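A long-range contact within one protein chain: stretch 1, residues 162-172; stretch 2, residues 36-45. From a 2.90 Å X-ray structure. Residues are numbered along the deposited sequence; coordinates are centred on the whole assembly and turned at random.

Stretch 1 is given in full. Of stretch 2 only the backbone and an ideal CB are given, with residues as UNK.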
ATOM      1  N   THR D 162    -105.914   7.597 104.651  1.00 37.10           N
ATOM      2  CA  THR D 162    -105.488   7.638 106.035  1.00 32.82           C
ATOM      3  C   THR D 162    -104.039   8.081 105.890  1.00 27.51           C
ATOM      4  O   THR D 162    -103.125   7.266 105.746  1.00 28.84           O
ATOM      5  CB  THR D 162    -105.586   6.252 106.630  1.00 33.75           C
ATOM      6  OG1 THR D 162    -105.174   5.295 105.641  1.00 41.41           O
ATOM      7  CG2 THR D 162    -107.020   5.961 107.042  1.00 31.61           C
ATOM      8  N   ALA D 163    -103.852   9.394 105.911  1.00 23.88           N
ATOM      9  CA  ALA D 163    -102.552  10.021 105.709  1.00 20.55           C
ATOM     10  C   ALA D 163    -101.455   9.832 106.743  1.00 19.27           C
ATOM     11  O   ALA D 163    -101.710   9.511 107.900  1.00 22.92           O
ATOM     12  CB  ALA D 163    -102.755  11.512 105.466  1.00 30.66           C
ATOM     13  N   PRO D 164    -100.199  10.039 106.318  1.00 13.63           N
ATOM     14  CA  PRO D 164     -99.004   9.920 107.153  1.00 14.07           C
ATOM     15  C   PRO D 164     -98.907  11.130 108.076  1.00 17.12           C
ATOM     16  O   PRO D 164     -99.508  12.172 107.814  1.00 23.73           O
ATOM     17  CB  PRO D 164     -97.881   9.905 106.127  1.00 10.17           C
ATOM     18  CG  PRO D 164     -98.405  10.838 105.079  1.00  6.35           C
ATOM     19  CD  PRO D 164     -99.819  10.335 104.923  1.00  8.54           C
ATOM     20  N   PRO D 165     -98.132  11.012 109.161  1.00 20.35           N
ATOM     21  CA  PRO D 165     -97.946  12.084 110.132  1.00 22.20           C
ATOM     22  C   PRO D 165     -97.019  13.141 109.600  1.00 23.36           C
ATOM     23  O   PRO D 165     -96.904  14.217 110.180  1.00 33.85           O
ATOM     24  CB  PRO D 165     -97.348  11.379 111.348  1.00 30.97           C
ATOM     25  CG  PRO D 165     -97.254   9.890 110.966  1.00 36.12           C
ATOM     26  CD  PRO D 165     -97.303   9.843 109.480  1.00 25.55           C
ATOM     27  N   ALA D 166     -96.350  12.838 108.495  1.00 22.01           N
ATOM     28  CA  ALA D 166     -95.429  13.798 107.914  1.00 23.86           C
ATOM     29  C   ALA D 166     -95.102  13.475 106.474  1.00 22.39           C
ATOM     30  O   ALA D 166     -95.287  12.346 106.018  1.00 23.56           O
ATOM     31  CB  ALA D 166     -94.143  13.863 108.738  1.00 31.07           C
ATOM     32  N   SER D 167     -94.607  14.492 105.773  1.00 24.62           N
ATOM     33  CA  SER D 167     -94.226  14.407 104.367  1.00 22.42           C
ATOM     34  C   SER D 167     -93.512  13.074 104.070  1.00 16.74           C
ATOM     35  O   SER D 167     -92.562  12.707 104.768  1.00 11.84           O
ATOM     36  CB  SER D 167     -93.352  15.624 104.043  1.00 24.69           C
ATOM     37  OG  SER D 167     -93.376  16.553 105.143  1.00 38.43           O
ATOM     38  N   THR D 168     -94.003  12.342 103.064  1.00 11.09           N
ATOM     39  CA  THR D 168     -93.432  11.048 102.689  1.00 12.93           C
ATOM     40  C   THR D 168     -92.297  11.239 101.736  1.00 13.23           C
ATOM     41  O   THR D 168     -91.534  10.314 101.468  1.00 20.65           O
ATOM     42  CB  THR D 168     -94.393  10.145 101.933  1.00  5.20           C
ATOM     43  OG1 THR D 168     -94.828  10.826 100.754  1.00 14.42           O
ATOM     44  CG2 THR D 168     -95.559   9.724 102.811  1.00  6.14           C
ATOM     45  N   CYS D 169     -92.199  12.426 101.177  1.00 17.48           N
ATOM     46  CA  CYS D 169     -91.111  12.666 100.262  1.00 19.63           C
ATOM     47  C   CYS D 169     -90.913  14.133  99.960  1.00 18.51           C
ATOM     48  O   CYS D 169     -91.844  14.952 100.039  1.00 20.00           O
ATOM     49  CB  CYS D 169     -91.332  11.890  98.972  1.00 17.01           C
ATOM     50  SG  CYS D 169     -92.693  12.524  98.009  1.00 20.35           S
ATOM     51  N   ILE D 170     -89.671  14.442  99.614  1.00  9.73           N
ATOM     52  CA  ILE D 170     -89.253  15.786  99.298  1.00  9.62           C
ATOM     53  C   ILE D 170     -88.944  15.942  97.845  1.00 11.20           C
ATOM     54  O   ILE D 170     -88.284  15.093  97.237  1.00 14.88           O
ATOM     55  CB  ILE D 170     -87.999  16.141 100.017  1.00  9.40           C
ATOM     56  CG1 ILE D 170     -87.972  15.418 101.361  1.00  8.30           C
ATOM     57  CG2 ILE D 170     -87.882  17.640 100.093  1.00 13.88           C
ATOM     58  CD1 ILE D 170     -88.144  16.315 102.531  1.00  5.20           C
ATOM     59  N   ILE D 171     -89.400  17.048  97.288  1.00  8.62           N
ATOM     60  CA  ILE D 171     -89.133  17.275  95.907  1.00 12.17           C
ATOM     61  C   ILE D 171     -88.334  18.521  95.754  1.00 11.67           C
ATOM     62  O   ILE D 171     -88.753  19.596  96.158  1.00 13.42           O
ATOM     63  CB  ILE D 171     -90.394  17.401  95.126  1.00  5.20           C
ATOM     64  CG1 ILE D 171     -90.983  16.010  94.925  1.00 14.88           C
ATOM     65  CG2 ILE D 171     -90.088  18.028  93.779  1.00 23.42           C
ATOM     66  CD1 ILE D 171     -92.386  15.879  95.391  1.00  5.20           C
ATOM     67  N   THR D 172     -87.156  18.351  95.189  1.00 14.40           N
ATOM     68  CA  THR D 172     -86.274  19.458  94.956  1.00 14.77           C
ATOM     69  C   THR D 172     -85.961  19.429  93.499  1.00 17.80           C
ATOM     70  O   THR D 172     -86.008  18.392  92.838  1.00 19.45           O
ATOM     71  CB  THR D 172     -84.941  19.326  95.704  1.00 17.30           C
ATOM     72  OG1 THR D 172     -83.993  18.615  94.889  1.00 17.22           O
ATOM     73  CG2 THR D 172     -85.146  18.588  96.985  1.00 21.40           C
ATOM     74  N   UNK D  36     -79.919  23.995  94.239  1.00 15.83           N
ATOM     75  CA  UNK D  36     -80.947  23.034  94.572  1.00 12.70           C
ATOM     76  C   UNK D  36     -82.008  23.891  95.230  1.00 15.71           C
ATOM     77  O   UNK D  36     -81.712  24.673  96.150  1.00 19.50           O
ATOM     78  CB  UNK D  36     -80.449  21.897  95.466  1.00 12.70           C
ATOM     79  N   UNK D  37     -83.234  23.791  94.729  1.00 16.16           N
ATOM     80  CA  UNK D  37     -84.323  24.569  95.290  1.00 17.38           C
ATOM     81  C   UNK D  37     -85.396  23.640  95.794  1.00 16.19           C
ATOM     82  O   UNK D  37     -85.783  22.692  95.112  1.00 10.19           O
ATOM     83  CB  UNK D  37     -84.894  25.545  94.259  1.00 17.38           C
ATOM     84  N   UNK D  38     -85.856  23.908  97.010  1.00 20.85           N
ATOM     85  CA  UNK D  38     -86.900  23.104  97.608  1.00 16.71           C
ATOM     86  C   UNK D  38     -88.144  23.422  96.815  1.00 18.24           C
ATOM     87  O   UNK D  38     -88.436  24.593  96.551  1.00 25.27           O
ATOM     88  CB  UNK D  38     -87.075  23.382  99.102  1.00 16.71           C
ATOM     89  N   UNK D  39     -88.859  22.381  96.413  1.00 16.88           N
ATOM     90  CA  UNK D  39     -90.076  22.547  95.631  1.00 14.98           C
ATOM     91  C   UNK D  39     -91.313  22.177  96.422  1.00 16.74           C
ATOM     92  O   UNK D  39     -92.325  22.865  96.349  1.00 17.28           O
ATOM     93  CB  UNK D  39     -90.005  21.703  94.357  1.00 14.98           C
ATOM     94  N   UNK D  40     -91.235  21.085  97.175  1.00 17.47           N
ATOM     95  CA  UNK D  40     -92.385  20.662  97.948  1.00 18.98           C
ATOM     96  C   UNK D  40     -92.168  19.486  98.899  1.00 18.61           C
ATOM     97  O   UNK D  40     -91.504  18.508  98.551  1.00 23.29           O
ATOM     98  CB  UNK D  40     -93.513  20.303  96.978  1.00 18.98           C
ATOM     99  N   UNK D  41     -92.746  19.591 100.095  1.00 19.53           N
ATOM    100  CA  UNK D  41     -92.658  18.540 101.104  1.00 22.11           C
ATOM    101  C   UNK D  41     -94.010  17.853 101.101  1.00 27.03           C
ATOM    102  O   UNK D  41     -94.910  18.192 101.881  1.00 28.62           O
ATOM    103  CB  UNK D  41     -92.297  19.087 102.486  1.00 22.11           C
ATOM    104  N   UNK D  42     -94.143  16.863 100.231  1.00 27.96           N
ATOM    105  CA  UNK D  42     -95.420  16.196 100.058  1.00 28.31           C
ATOM    106  C   UNK D  42     -95.672  14.904 100.771  1.00 24.52           C
ATOM    107  O   UNK D  42     -94.808  14.366 101.465  1.00 17.75           O
ATOM    108  CB  UNK D  42     -95.622  15.934  98.564  1.00 28.31           C
ATOM    109  N   UNK D  43     -96.899  14.430 100.570  1.00 21.29           N
ATOM    110  CA  UNK D  43     -97.321  13.162 101.119  1.00 23.51           C
ATOM    111  C   UNK D  43     -98.401  13.210 102.167  1.00 23.03           C
ATOM    112  O   UNK D  43     -99.095  12.218 102.403  1.00 25.18           O
ATOM    113  CB  UNK D  43     -96.103  12.455 101.715  1.00 23.51           C
ATOM    114  N   UNK D  44     -98.553  14.370 102.783  1.00 22.37           N
ATOM    115  CA  UNK D  44     -99.515  14.543 103.850  1.00 17.95           C
ATOM    116  C   UNK D  44    -100.943  14.784 103.403  1.00 17.37           C
ATOM    117  O   UNK D  44    -101.888  14.376 104.077  1.00 23.98           O
ATOM    118  CB  UNK D  44     -99.071  15.710 104.735  1.00 17.95           C
ATOM    119  N   UNK D  45    -101.100  15.454 102.270  1.00 21.62           N
ATOM    120  CA  UNK D  45    -102.420  15.751 101.721  1.00 21.64           C
ATOM    121  C   UNK D  45    -102.247  15.839 100.223  1.00 17.25           C
ATOM    122  O   UNK D  45    -101.124  16.038  99.741  1.00 20.72           O
ATOM    123  CB  UNK D  45    -103.013  17.038 102.298  1.00 21.64           C
TER

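Residues 169-172 and 36-42 pair as antiparallel strands, and the loops beside them continue the contact.

Position 36 directs its CA-to-CB bond sideways. Its ideal CB lies 4.9 Å from Thr 172 OG1, so a small residue would barely touch, while a longer one could reach back. It is Gln 36, whose CD comes 3.4 Å from Thr 172 OG1.

Position 37 also points sideways, with no atom of stretch 1 near its CB, so many residues would suit; Ser 37 contributes mainly backbone, its O receiving a CA-H...O contact from Thr 172 CA at 3.3 Å.

Position 38 pairs with Thr 172. Its ideal CB is 5.1 Å from Ile 171 O, and stretch 1 offers no charge, so the choice is wide. It is Glu 38.

Position 39 sits at a beta bulge, where the register shifts by one. Its CB points toward stretch 1, 3.0 Å from Ile 171 O, beside the Ile 171 side chain. A compact apolar residue fits. Val 39 places CB 3.7 Å from Ile 171 CG2. Its N donates to Ile 171 O at 2.8 Å.

Position 40 pairs with Ile 171 and shares its face of the sheet. The ideal CB is 4.6 Å from Ile 171 CB, so several apolar residues would do. It is Leu 40. The backbone does the bonding: Leu 40 N to Ile 171 O is 3.1 Å, and Ile 171 N to Leu 40 O is 2.9 Å.

Position 41 pairs with Ile 170 on the other face. An aliphatic or aromatic side chain could cover that isoleucine. Phe 41 does: Ile 170 CG2 sits over one ring face, 4.1 Å from the ring centroid. Ser 167 OG lies at the ring edge.

Position 42 returns to the face of Cys 169 and Ile 171. Its ideal CB is 4.2 Å from Cys 169 O and 4.5 Å from Ile 171 CD1, favouring something small or modest. It is Ala 42. Its N donates to Cys 169 O at 3.0 Å; its O accepts from Cys 169 N at 3.3 Å and, weakly, from Thr 168 N at 2.7 Å.

Position 43 has phi 114° and psi -21°. A CB would clash with Thr 168 OG1 at 2.3 Å and jam against the preceding carbonyl. Only glycine fits, and Gly 43 is found.

Position 44 points sideways beside the 164-167 loop. A small branched residue suits. Thr 44 puts CG2 3.5 Å from Pro 164 O.

Position 45 points away, unconstrained here, and Lys 45 makes no contact.

Stretch 2, residues 36-45: QSEVLFAGTK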
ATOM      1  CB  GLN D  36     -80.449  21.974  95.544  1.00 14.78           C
ATOM      2  CG  GLN D  36     -81.533  20.978  95.937  1.00 23.79           C
ATOM      3  CD  GLN D  36     -80.998  19.578  96.190  1.00 32.73           C
ATOM      4  OE1 GLN D  36     -81.324  18.950  97.197  1.00 31.85           O
ATOM      5  NE2 GLN D  36     -80.173  19.078  95.270  1.00 46.52           N
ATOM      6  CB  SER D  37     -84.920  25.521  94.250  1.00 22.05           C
ATOM      7  OG  SER D  37     -85.675  26.554  94.876  1.00 33.60           O
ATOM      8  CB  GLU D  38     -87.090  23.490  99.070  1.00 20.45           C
ATOM      9  CG  GLU D  38     -86.272  22.633 100.016  1.00 28.86           C
ATOM     10  CD  GLU D  38     -86.162  23.231 101.399  1.00 38.77           C
ATOM     11  OE1 GLU D  38     -85.164  22.930 102.096  1.00 41.39           O
ATOM     12  OE2 GLU D  38     -87.075  24.001 101.785  1.00 48.24           O
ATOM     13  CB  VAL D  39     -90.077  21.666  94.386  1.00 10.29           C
ATOM     14  CG1 VAL D  39     -91.334  21.926  93.595  1.00 13.23           C
ATOM     15  CG2 VAL D  39     -88.829  21.927  93.541  1.00 18.90           C
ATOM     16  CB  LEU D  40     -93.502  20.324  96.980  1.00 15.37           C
ATOM     17  CG  LEU D  40     -94.812  19.944  97.635  1.00 21.42           C
ATOM     18  CD1 LEU D  40     -95.105  20.870  98.839  1.00 32.01           C
ATOM     19  CD2 LEU D  40     -95.881  20.026  96.577  1.00 12.67           C
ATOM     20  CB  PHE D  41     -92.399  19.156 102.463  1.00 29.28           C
ATOM     21  CG  PHE D  41     -90.991  19.631 102.648  1.00 32.60           C
ATOM     22  CD1 PHE D  41     -90.530  20.750 101.973  1.00 35.68           C
ATOM     23  CD2 PHE D  41     -90.127  18.968 103.512  1.00 34.44           C
ATOM     24  CE1 PHE D  41     -89.224  21.206 102.154  1.00 34.50           C
ATOM     25  CE2 PHE D  41     -88.824  19.413 103.699  1.00 33.88           C
ATOM     26  CZ  PHE D  41     -88.371  20.536 103.018  1.00 36.30           C
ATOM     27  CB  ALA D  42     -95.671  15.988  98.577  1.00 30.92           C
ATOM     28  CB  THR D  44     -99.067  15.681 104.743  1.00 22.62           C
ATOM     29  OG1 THR D  44     -97.879  16.275 104.191  1.00 30.17           O
ATOM     30  CG2 THR D  44     -98.774  15.155 106.132  1.00 29.38           C
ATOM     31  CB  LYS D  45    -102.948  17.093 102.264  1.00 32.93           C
ATOM     32  CG  LYS D  45    -102.060  18.331 101.968  1.00 47.61           C
ATOM     33  CD  LYS D  45    -102.054  19.359 103.124  1.00 53.45           C
ATOM     34  CE  LYS D  45    -100.629  19.634 103.662  1.00 59.10           C
ATOM     35  NZ  LYS D  45    -100.474  19.342 105.137  1.00 55.19           N
TER
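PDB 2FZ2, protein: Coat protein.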